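Local coordinates for protein NolR (Sinorhizobium fredii, PDB 4OMZ) that binds DNA as an ArsR-type helix-turn-helix transcription factor and regulates nodulation and symbiosis genes in rhizobia, at residues L33-L38 against N70-R75. Sequence-based numbering, arbitrary orientation.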
loop_
_atom_site.group_PDB
_atom_site.type_symbol
_atom_site.label_atom_id
_atom_site.label_comp_id
_atom_site.label_asym_id
_atom_site.label_seq_id
_atom_site.Cartn_x
_atom_site.Cartn_y
_atom_site.Cartn_z
ATOM N N LEU A 33 7.752 -8.789 -2.741
ATOM C CA LEU A 33 8.365 -9.966 -3.362
ATOM C C LEU A 33 8.052 -11.243 -2.572
ATOM O O LEU A 33 7.744 -12.301 -3.148
ATOM C CB LEU A 33 9.877 -9.770 -3.489
ATOM C CG LEU A 33 10.308 -8.642 -4.431
ATOM C CD1 LEU A 33 11.801 -8.397 -4.332
ATOM C CD2 LEU A 33 9.910 -8.950 -5.868
ATOM N N ILE A 34 8.136 -11.129 -1.248
ATOM C CA ILE A 34 7.766 -12.207 -0.341
ATOM C C ILE A 34 6.315 -12.647 -0.555
ATOM O O ILE A 34 6.044 -13.832 -0.697
ATOM C CB ILE A 34 7.953 -11.794 1.131
ATOM C CG1 ILE A 34 9.438 -11.618 1.453
ATOM C CG2 ILE A 34 7.315 -12.820 2.058
ATOM C CD1 ILE A 34 9.701 -10.816 2.712
ATOM N N LEU A 35 5.386 -11.696 -0.570
ATOM C CA LEU A 35 3.970 -12.026 -0.735
ATOM C C LEU A 35 3.676 -12.613 -2.109
ATOM O O LEU A 35 2.817 -13.479 -2.242
ATOM C CB LEU A 35 3.091 -10.791 -0.503
ATOM C CG LEU A 35 2.848 -10.412 0.957
ATOM C CD1 LEU A 35 2.237 -9.035 1.058
ATOM C CD2 LEU A 35 1.960 -11.440 1.633
ATOM N N ASP A 36 4.387 -12.140 -3.128
ATOM C CA ASP A 36 4.248 -12.699 -4.470
ATOM C C ASP A 36 4.627 -14.182 -4.432
ATOM O O ASP A 36 3.829 -15.081 -4.779
ATOM C CB ASP A 36 5.126 -11.931 -5.458
ATOM C CG ASP A 36 4.581 -11.960 -6.871
ATOM O OD1 ASP A 36 3.460 -11.452 -7.084
ATOM O OD2 ASP A 36 5.273 -12.480 -7.771
ATOM N N SER A 37 5.823 -14.433 -3.914
ATOM C CA SER A 37 6.336 -15.787 -3.828
ATOM C C SER A 37 5.429 -16.696 -2.994
ATOM O O SER A 37 5.129 -17.817 -3.395
ATOM C CB SER A 37 7.746 -15.758 -3.246
ATOM O OG SER A 37 8.554 -14.825 -3.935
ATOM N N LEU A 38 4.975 -16.200 -1.848
ATOM C CA LEU A 38 4.132 -16.975 -0.944
ATOM C C LEU A 38 2.734 -17.193 -1.505
ATOM O O LEU A 38 2.054 -18.150 -1.130
ATOM C CB LEU A 38 4.043 -16.285 0.415
ATOM C CG LEU A 38 5.325 -16.328 1.242
ATOM C CD1 LEU A 38 5.072 -15.842 2.660
ATOM C CD2 LEU A 38 5.874 -17.746 1.249
ATOM N N ASN A 70 -1.957 -10.458 9.661
ATOM C CA ASN A 70 -2.699 -11.688 9.382
ATOM C C ASN A 70 -2.676 -12.057 7.900
ATOM O O ASN A 70 -3.671 -12.534 7.353
ATOM C CB ASN A 70 -4.145 -11.556 9.865
ATOM C CG ASN A 70 -4.240 -11.370 11.370
ATOM O OD1 ASN A 70 -4.232 -12.336 12.128
ATOM N ND2 ASN A 70 -4.325 -10.121 11.806
ATOM N N LEU A 71 -1.538 -11.821 7.254
ATOM C CA LEU A 71 -1.442 -11.962 5.805
ATOM C C LEU A 71 -0.806 -13.276 5.366
ATOM O O LEU A 71 -0.763 -13.577 4.170
ATOM C CB LEU A 71 -0.656 -10.792 5.213
ATOM C CG LEU A 71 -1.248 -9.404 5.473
ATOM C CD1 LEU A 71 -0.403 -8.327 4.832
ATOM C CD2 LEU A 71 -2.681 -9.335 4.969
ATOM N N VAL A 72 -0.298 -14.049 6.322
ATOM C CA VAL A 72 0.340 -15.318 5.995
ATOM C C VAL A 72 -0.125 -16.455 6.887
ATOM O O VAL A 72 -0.475 -16.257 8.048
ATOM C CB VAL A 72 1.886 -15.231 6.076
ATOM C CG1 VAL A 72 2.444 -14.467 4.890
ATOM C CG2 VAL A 72 2.325 -14.605 7.384
ATOM N N SER A 73 -0.118 -17.651 6.318
ATOM C CA SER A 73 -0.443 -18.865 7.036
ATOM C C SER A 73 0.819 -19.712 7.174
ATOM O O SER A 73 1.760 -19.592 6.372
ATOM C CB SER A 73 -1.530 -19.641 6.304
ATOM O OG SER A 73 -2.749 -18.921 6.305
ATOM N N THR A 74 0.837 -20.578 8.178
ATOM C CA THR A 74 1.993 -21.424 8.414
ATOM C C THR A 74 1.570 -22.870 8.561
ATOM O O THR A 74 0.425 -23.169 8.888
ATOM C CB THR A 74 2.769 -21.017 9.686
ATOM O OG1 THR A 74 1.930 -21.168 10.840
ATOM C CG2 THR A 74 3.270 -19.583 9.588
ATOM N N ARG A 75 2.509 -23.769 8.309
ATOM C CA ARG A 75 2.276 -25.183 8.541
ATOM C C ARG A 75 3.594 -25.789 9.010
ATOM O O ARG A 75 4.660 -25.418 8.518
ATOM C CB ARG A 75 1.739 -25.842 7.273
ATOM C CG ARG A 75 2.175 -27.254 7.043
ATOM C CD ARG A 75 1.957 -27.662 5.600
ATOM N NE ARG A 75 2.837 -28.766 5.240
ATOM C CZ ARG A 75 3.863 -28.659 4.407
ATOM N NH1 ARG A 75 4.130 -27.498 3.831
ATOM N NH2 ARG A 75 4.614 -29.717 4.143
#
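L38 and V72 bring the two backbones to their nearest approach, 8.1 Å between their CA atoms, where helix 29-40 runs past the turn that leads from helix 56-68 into strand 73-77. The contact is apolar and made by few atoms. V72 meets the helix with one branch, CG1, which touches L38 CD1 at 3.7 Å. A chi1 of -74° sets this methyl anti to the carbonyl carbon of V72 and brings it to L38, where the two side chains meet at a slant. One turn earlier, the CB of L35 is set off to the side of the 70-75 segment, but its tip bends in: CD2 lies 4.5 Å from V72 CG1 and equally far from L71 CB, more loosely than the L38 pair. The carbonyl oxygen of L71, close to L35 CD2, accepts a hydrogen bond from the S85 hydroxyl. On another side of the helix, S37 OG bonds L33 O at 2.8 Å, 32° out of the carbonyl plane and on the opposite face from S37 N, so one oxygen takes two donors. I34 packs on L59, H62 and L66 of helix 56-68, while L38 also covers L48 and Y83. N70, with positive phi, is the C' residue of the Schellman motif that closes helix 56-68. The contact thus ties helix 29-40 to the entry of the beta-hairpin 73-84, the wing of the winged helix-turn-helix fold of ArsR-family regulators.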